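Local coordinates for initiator protein NS1 (Murine minute virus, PDB 4R94) that nicks viral DNA at the replication origin and unwinds it as a helicase, initiating and directing parvovirus genome replication, at residues V112-K122 with P222-S233. Numbering follows the deposited sequence.
Sequences VNWFVQHEWGK and PRDGGYFLSSDS. With MG (magnesium ion), chain B.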
ATOM      1  N   VAL A 112     -13.984   6.036  -7.072  1.00 22.94           N
ATOM      2  CA  VAL A 112     -12.764   6.266  -6.291  1.00 24.50           C
ATOM      3  C   VAL A 112     -11.527   6.101  -7.146  1.00 21.33           C
ATOM      4  O   VAL A 112     -11.427   5.130  -7.884  1.00 24.12           O
ATOM      5  CB  VAL A 112     -12.654   5.260  -5.116  1.00 26.90           C
ATOM      6  CG1 VAL A 112     -11.507   5.645  -4.202  1.00 22.91           C
ATOM      7  CG2 VAL A 112     -13.938   5.212  -4.354  1.00 26.34           C
ATOM      8  N   ASN A 113     -10.563   7.017  -7.035  1.00 17.96           N
ATOM      9  CA  ASN A 113      -9.276   6.783  -7.660  1.00 20.35           C
ATOM     10  C   ASN A 113      -8.303   6.338  -6.582  1.00 17.87           C
ATOM     11  O   ASN A 113      -8.212   6.984  -5.530  1.00 18.96           O
ATOM     12  CB  ASN A 113      -8.767   8.047  -8.355  1.00 24.59           C
ATOM     13  CG  ASN A 113      -9.671   8.484  -9.491  1.00 27.44           C
ATOM     14  OD1 ASN A 113     -10.113   7.667 -10.294  1.00 33.67           O
ATOM     15  ND2 ASN A 113      -9.967   9.768  -9.545  1.00 30.04           N
ATOM     16  N   TRP A 114      -7.613   5.227  -6.804  1.00 20.51           N
ATOM     17  CA  TRP A 114      -6.578   4.869  -5.849  1.00 18.33           C
ATOM     18  C   TRP A 114      -5.368   4.238  -6.510  1.00 17.20           C
ATOM     19  O   TRP A 114      -5.419   3.734  -7.629  1.00 18.35           O
ATOM     20  CB  TRP A 114      -7.127   3.958  -4.723  1.00 17.35           C
ATOM     21  CG  TRP A 114      -7.808   2.672  -5.149  1.00 20.43           C
ATOM     22  CD1 TRP A 114      -9.154   2.441  -5.215  1.00 21.80           C
ATOM     23  CD2 TRP A 114      -7.174   1.458  -5.555  1.00 18.56           C
ATOM     24  NE1 TRP A 114      -9.394   1.162  -5.647  1.00 23.17           N
ATOM     25  CE2 TRP A 114      -8.190   0.533  -5.860  1.00 22.03           C
ATOM     26  CE3 TRP A 114      -5.835   1.058  -5.690  1.00 17.99           C
ATOM     27  CZ2 TRP A 114      -7.916  -0.759  -6.304  1.00 20.76           C
ATOM     28  CZ3 TRP A 114      -5.562  -0.211  -6.123  1.00 19.54           C
ATOM     29  CH2 TRP A 114      -6.600  -1.120  -6.421  1.00 20.78           C
ATOM     30  N   PHE A 115      -4.262   4.283  -5.776  1.00 16.94           N
ATOM     31  CA  PHE A 115      -2.992   3.748  -6.220  1.00 16.76           C
ATOM     32  C   PHE A 115      -2.291   3.189  -5.003  1.00 15.43           C
ATOM     33  O   PHE A 115      -2.267   3.835  -3.957  1.00 17.27           O
ATOM     34  CB  PHE A 115      -2.130   4.854  -6.869  1.00 18.04           C
ATOM     35  CG  PHE A 115      -0.722   4.428  -7.201  1.00 17.66           C
ATOM     36  CD1 PHE A 115      -0.441   3.758  -8.389  1.00 18.49           C
ATOM     37  CD2 PHE A 115       0.321   4.714  -6.335  1.00 16.71           C
ATOM     38  CE1 PHE A 115       0.851   3.364  -8.699  1.00 18.76           C
ATOM     39  CE2 PHE A 115       1.628   4.323  -6.638  1.00 16.56           C
ATOM     40  CZ  PHE A 115       1.890   3.642  -7.820  1.00 16.24           C
ATOM     41  N   VAL A 116      -1.716   2.004  -5.148  1.00 15.02           N
ATOM     42  CA  VAL A 116      -1.047   1.321  -4.058  1.00 15.87           C
ATOM     43  C   VAL A 116       0.373   0.966  -4.486  1.00 16.58           C
ATOM     44  O   VAL A 116       0.567   0.474  -5.601  1.00 20.76           O
ATOM     45  CB  VAL A 116      -1.863   0.052  -3.689  1.00 16.08           C
ATOM     46  CG1 VAL A 116      -1.056  -0.922  -2.846  1.00 19.91           C
ATOM     47  CG2 VAL A 116      -3.176   0.461  -3.009  1.00 16.21           C
ATOM     48  N   GLN A 117       1.382   1.242  -3.654  1.00 15.78           N
ATOM     49  CA  GLN A 117       2.749   0.817  -3.979  1.00 15.45           C
ATOM     50  C   GLN A 117       3.516   0.335  -2.754  1.00 16.68           C
ATOM     51  O   GLN A 117       3.730   1.085  -1.778  1.00 15.73           O
ATOM     52  CB  GLN A 117       3.542   1.941  -4.655  1.00 14.75           C
ATOM     53  CG  GLN A 117       4.981   1.529  -4.961  1.00 14.95           C
ATOM     54  CD  GLN A 117       5.541   2.295  -6.152  1.00 18.19           C
ATOM     55  OE1 GLN A 117       5.001   2.211  -7.255  1.00 18.43           O
ATOM     56  NE2 GLN A 117       6.635   3.021  -5.940  1.00 18.23           N
ATOM     57  N   HIS A 118       3.929  -0.923  -2.813  1.00 15.42           N
ATOM     58  CA  HIS A 118       4.732  -1.525  -1.754  1.00 16.17           C
ATOM     59  C   HIS A 118       6.194  -1.224  -1.972  1.00 16.52           C
ATOM     60  O   HIS A 118       6.703  -1.418  -3.077  1.00 18.20           O
ATOM     61  CB  HIS A 118       4.559  -3.037  -1.714  1.00 15.96           C
ATOM     62  CG  HIS A 118       3.156  -3.470  -1.427  1.00 17.64           C
ATOM     63  ND1 HIS A 118       2.740  -3.833  -0.171  1.00 17.12           N
ATOM     64  CD2 HIS A 118       2.081  -3.572  -2.243  1.00 17.03           C
ATOM     65  CE1 HIS A 118       1.458  -4.175  -0.227  1.00 17.52           C
ATOM     66  NE2 HIS A 118       1.038  -4.010  -1.468  1.00 16.84           N
ATOM     67  N   GLU A 119       6.857  -0.795  -0.906  1.00 16.88           N
ATOM     68  CA  GLU A 119       8.258  -0.391  -0.951  1.00 19.95           C
ATOM     69  C   GLU A 119       9.065  -0.926   0.233  1.00 20.18           C
ATOM     70  O   GLU A 119       8.522  -1.476   1.201  1.00 17.76           O
ATOM     71  CB  GLU A 119       8.377   1.139  -0.987  1.00 17.35           C
ATOM     72  CG  GLU A 119       7.690   1.785  -2.183  1.00 17.68           C
ATOM     73  CD  GLU A 119       7.910   3.288  -2.267  1.00 19.91           C
ATOM     74  OE1 GLU A 119       8.271   3.922  -1.245  1.00 20.70           O
ATOM     75  OE2 GLU A 119       7.687   3.826  -3.364  1.00 19.16           O
ATOM     76  N   TRP A 120      10.383  -0.747   0.145  1.00 20.65           N
ATOM     77  CA  TRP A 120      11.275  -1.154   1.217  1.00 21.00           C
ATOM     78  C   TRP A 120      12.157   0.022   1.552  1.00 22.42           C
ATOM     79  O   TRP A 120      12.999   0.415   0.753  1.00 26.80           O
ATOM     80  CB  TRP A 120      12.127  -2.355   0.815  1.00 23.06           C
ATOM     81  CG  TRP A 120      12.924  -2.899   1.953  1.00 23.99           C
ATOM     82  CD1 TRP A 120      14.160  -2.484   2.376  1.00 26.56           C
ATOM     83  CD2 TRP A 120      12.537  -3.962   2.820  1.00 23.61           C
ATOM     84  NE1 TRP A 120      14.560  -3.228   3.461  1.00 28.32           N
ATOM     85  CE2 TRP A 120      13.582  -4.147   3.751  1.00 27.35           C
ATOM     86  CE3 TRP A 120      11.409  -4.776   2.901  1.00 22.65           C
ATOM     87  CZ2 TRP A 120      13.524  -5.113   4.755  1.00 28.31           C
ATOM     88  CZ3 TRP A 120      11.353  -5.745   3.894  1.00 27.84           C
ATOM     89  CH2 TRP A 120      12.406  -5.905   4.808  1.00 30.82           C
ATOM     90  N   GLY A 121      11.937   0.594   2.723  1.00 23.18           N
ATOM     91  CA  GLY A 121      12.707   1.752   3.140  1.00 24.20           C
ATOM     92  C   GLY A 121      14.010   1.345   3.794  1.00 27.84           C
ATOM     93  O   GLY A 121      14.100   0.294   4.426  1.00 25.85           O
ATOM     94  N   LYS A 122      15.028   2.188   3.625  1.00 30.12           N
ATOM     95  CA  LYS A 122      16.337   1.948   4.212  1.00 30.78           C
ATOM     96  C   LYS A 122      16.254   1.682   5.713  1.00 34.18           C
ATOM     97  O   LYS A 122      16.911   0.775   6.236  1.00 32.68           O
ATOM     98  CB  LYS A 122      17.250   3.146   3.937  1.00 38.57           C
ATOM     99  CG  LYS A 122      18.523   3.166   4.764  1.00 46.18           C
ATOM    100  CD  LYS A 122      19.317   4.441   4.500  1.00 48.44           C
ATOM    101  CE  LYS A 122      20.412   4.637   5.542  1.00 56.28           C
ATOM    102  NZ  LYS A 122      21.334   3.470   5.611  1.00 56.49           N
ATOM    103  N   PRO A 222      16.269  -6.577   0.089  1.00 36.50           N
ATOM    104  CA  PRO A 222      15.791  -5.606  -0.899  1.00 33.44           C
ATOM    105  C   PRO A 222      16.700  -4.394  -1.008  1.00 37.37           C
ATOM    106  O   PRO A 222      17.301  -3.981  -0.010  1.00 38.15           O
ATOM    107  CB  PRO A 222      14.422  -5.181  -0.355  1.00 31.55           C
ATOM    108  CG  PRO A 222      14.034  -6.231   0.609  1.00 32.55           C
ATOM    109  CD  PRO A 222      15.306  -6.769   1.186  1.00 36.57           C
ATOM    110  N   ARG A 223      16.795  -3.833  -2.208  1.00 35.31           N
ATOM    111  CA  ARG A 223      17.508  -2.583  -2.411  1.00 38.83           C
ATOM    112  C   ARG A 223      16.797  -1.475  -1.650  1.00 39.90           C
ATOM    113  O   ARG A 223      15.572  -1.362  -1.709  1.00 36.77           O
ATOM    114  CB  ARG A 223      17.583  -2.238  -3.893  1.00 39.47           C
ATOM    115  CG  ARG A 223      18.274  -0.925  -4.165  1.00 48.48           C
ATOM    116  CD  ARG A 223      18.099  -0.482  -5.604  1.00 52.72           C
ATOM    117  NE  ARG A 223      18.641   0.858  -5.799  1.00 60.10           N
ATOM    118  CZ  ARG A 223      17.990   1.976  -5.486  1.00 62.12           C
ATOM    119  NH1 ARG A 223      16.764   1.916  -4.968  1.00 47.05           N
ATOM    120  NH2 ARG A 223      18.566   3.155  -5.694  1.00 65.23           N
ATOM    121  N   ASP A 224      17.550  -0.655  -0.929  1.00 39.03           N
ATOM    122  CA  ASP A 224      16.911   0.375  -0.131  1.00 34.08           C
ATOM    123  C   ASP A 224      16.180   1.364  -1.029  1.00 33.61           C
ATOM    124  O   ASP A 224      16.718   1.838  -2.031  1.00 34.68           O
ATOM    125  CB  ASP A 224      17.928   1.078   0.762  1.00 40.27           C
ATOM    126  CG  ASP A 224      18.295   0.244   1.978  1.00 46.21           C
ATOM    127  OD1 ASP A 224      17.605  -0.774   2.235  1.00 44.04           O
ATOM    128  OD2 ASP A 224      19.258   0.608   2.687  1.00 52.85           O
ATOM    129  N   GLY A 225      14.922   1.621  -0.684  1.00 29.73           N
ATOM    130  CA  GLY A 225      14.100   2.564  -1.420  1.00 27.77           C
ATOM    131  C   GLY A 225      13.404   1.987  -2.641  1.00 25.78           C
ATOM    132  O   GLY A 225      12.700   2.714  -3.352  1.00 26.49           O
ATOM    133  N   GLY A 226      13.587   0.694  -2.884  1.00 25.96           N
ATOM    134  CA  GLY A 226      13.007   0.064  -4.060  1.00 23.11           C
ATOM    135  C   GLY A 226      11.532  -0.258  -3.870  1.00 22.48           C
ATOM    136  O   GLY A 226      11.021  -0.189  -2.756  1.00 20.69           O
ATOM    137  N   TYR A 227      10.848  -0.585  -4.958  1.00 18.07           N
ATOM    138  CA  TYR A 227       9.438  -0.986  -4.869  1.00 21.35           C
ATOM    139  C   TYR A 227       9.289  -2.469  -5.198  1.00 21.92           C
ATOM    140  O   TYR A 227      10.062  -3.044  -5.982  1.00 21.20           O
ATOM    141  CB  TYR A 227       8.555  -0.138  -5.810  1.00 20.70           C
ATOM    142  CG  TYR A 227       8.645  -0.540  -7.281  1.00 20.36           C
ATOM    143  CD1 TYR A 227       9.675  -0.063  -8.091  1.00 19.08           C
ATOM    144  CD2 TYR A 227       7.706  -1.397  -7.852  1.00 22.44           C
ATOM    145  CE1 TYR A 227       9.772  -0.441  -9.420  1.00 24.06           C
ATOM    146  CE2 TYR A 227       7.785  -1.767  -9.184  1.00 20.35           C
ATOM    147  CZ  TYR A 227       8.827  -1.290  -9.962  1.00 24.70           C
ATOM    148  OH  TYR A 227       8.931  -1.664 -11.287  1.00 22.18           O
ATOM    149  N   PHE A 228       8.285  -3.089  -4.590  1.00 18.95           N
ATOM    150  CA  PHE A 228       7.940  -4.481  -4.867  1.00 20.77           C
ATOM    151  C   PHE A 228       6.896  -4.624  -5.967  1.00 24.31           C
ATOM    152  O   PHE A 228       7.036  -5.427  -6.880  1.00 25.47           O
ATOM    153  CB  PHE A 228       7.377  -5.169  -3.626  1.00 19.94           C
ATOM    154  CG  PHE A 228       8.376  -5.431  -2.531  1.00 20.13           C
ATOM    155  CD1 PHE A 228       9.250  -6.510  -2.605  1.00 21.93           C
ATOM    156  CD2 PHE A 228       8.379  -4.649  -1.386  1.00 20.00           C
ATOM    157  CE1 PHE A 228      10.139  -6.773  -1.566  1.00 21.34           C
ATOM    158  CE2 PHE A 228       9.261  -4.892  -0.352  1.00 21.67           C
ATOM    159  CZ  PHE A 228      10.149  -5.962  -0.440  1.00 23.71           C
ATOM    160  N   LEU A 229       5.832  -3.845  -5.843  1.00 19.45           N
ATOM    161  CA  LEU A 229       4.559  -4.159  -6.463  1.00 20.59           C
ATOM    162  C   LEU A 229       3.710  -2.900  -6.411  1.00 21.11           C
ATOM    163  O   LEU A 229       3.709  -2.209  -5.386  1.00 22.18           O
ATOM    164  CB  LEU A 229       3.865  -5.310  -5.691  1.00 21.05           C
ATOM    165  CG  LEU A 229       2.530  -5.875  -6.162  1.00 25.07           C
ATOM    166  CD1 LEU A 229       2.781  -6.838  -7.309  1.00 29.37           C
ATOM    167  CD2 LEU A 229       1.807  -6.599  -5.027  1.00 29.21           C
ATOM    168  N   SER A 230       3.000  -2.593  -7.494  1.00 19.38           N
ATOM    169  CA  SER A 230       2.073  -1.467  -7.504  1.00 17.11           C
ATOM    170  C   SER A 230       0.758  -1.868  -8.129  1.00 17.85           C
ATOM    171  O   SER A 230       0.690  -2.854  -8.870  1.00 18.99           O
ATOM    172  CB  SER A 230       2.652  -0.269  -8.266  1.00 19.02           C
ATOM    173  OG  SER A 230       3.954   0.017  -7.810  1.00 25.68           O
ATOM    174  N   SER A 231      -0.285  -1.101  -7.846  1.00 18.12           N
ATOM    175  CA  SER A 231      -1.580  -1.326  -8.487  1.00 19.23           C
ATOM    176  C   SER A 231      -2.444  -0.088  -8.399  1.00 20.09           C
ATOM    177  O   SER A 231      -2.215   0.787  -7.569  1.00 19.16           O
ATOM    178  CB  SER A 231      -2.319  -2.496  -7.846  1.00 16.38           C
ATOM    179  OG  SER A 231      -2.461  -2.313  -6.443  1.00 18.69           O
ATOM    180  N   ASP A 232      -3.470  -0.011  -9.234  1.00 16.65           N
ATOM    181  CA  ASP A 232      -4.343   1.139  -9.146  1.00 17.03           C
ATOM    182  C   ASP A 232      -5.770   0.757  -9.503  1.00 20.39           C
ATOM    183  O   ASP A 232      -6.031  -0.358  -9.966  1.00 18.73           O
ATOM    184  CB  ASP A 232      -3.832   2.268 -10.053  1.00 20.43           C
ATOM    185  CG  ASP A 232      -3.737   1.849 -11.504  1.00 20.30           C
ATOM    186  OD1 ASP A 232      -4.798   1.579 -12.104  1.00 21.03           O
ATOM    187  OD2 ASP A 232      -2.611   1.799 -12.037  1.00 19.94           O
ATOM    188  N   SER A 233      -6.676   1.698  -9.279  1.00 19.63           N
ATOM    189  CA  SER A 233      -8.114   1.434  -9.384  1.00 22.70           C
ATOM    190  C   SER A 233      -8.552   1.191 -10.833  1.00 27.69           C
ATOM    191  O   SER A 233      -9.666   0.707 -11.075  1.00 27.87           O
ATOM    192  CB  SER A 233      -8.899   2.601  -8.773  1.00 22.14           C
ATOM    193  OG  SER A 233      -8.451   3.845  -9.293  1.00 21.33           O
TER
HETATM  194 MG    MG B 301       8.260   4.917   0.572  1.00 20.38          MG
HETATM  195  O   HOH W   1     -10.216   4.854 -10.872  1.00 33.92           O
HETATM  196  O   HOH W   2      11.581   4.764  -1.942  1.00 29.77           O
HETATM  197  O   HOH W   3       8.386   6.101   2.318  1.00 22.87           O
HETATM  198  O   HOH W   4      10.337   4.380   0.549  1.00 23.20           O
HETATM  199  O   HOH W   5       8.636   6.681  -0.404  1.00 23.28           O
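In the N-terminal nickase domain of NS1, the metal site rests on this antiparallel strand pair, in which Glu119 of strand 112-121 lies across from Tyr227 of strand 227-232 and binds magnesium. Glu119 OE1 meets the metal at 2.1 Å; His127 and His129 of the next strand and three waters complete the shell. The other oxygen, OE2, accepts a bond from Gln117 NE2 (2.9 Å) on its anti lone pair, lying close to the Gln117 amide plane, and pairs with Lys214, so both carboxylate oxygens are held. With CG anti to the backbone N (chi1 178°) and the chain extended beyond it, the Gln117 amide reaches Ser230 as well as Glu119: OE1 takes a very short bond from Ser230 OG (2.5 Å) and another from Arg245. Gln117 is thus a second-shell residue, and Ser230, one shell further out, is placed with Arg245 to fix the turn of its amide. In this HUH-type endonuclease fold, strand 112-121 runs between 125-134, which carries the two metal-binding histidines, and 227-232. Backbone bonds join Val116 with Ser231, and Phe228 N reaches His118 O (2.8 Å). Just before Tyr227 the chain makes a type II turn, Arg223 to Gly226, and Trp120 grips it by N to Gly226 O and O to Gly225 N (2.7 Å). Pro222 CG sits over one face of the Trp120 indole, 3.7 Å from the centroid of its five-membered ring, while Phe228 CZ packs against Trp120 CE3. At the far end Ser233 CB lies over the face of Trp114, 3.5 Å from the five-membered ring centroid, and Ser233 OG accepts a bond from Trp114 N (3.0 Å, 167°).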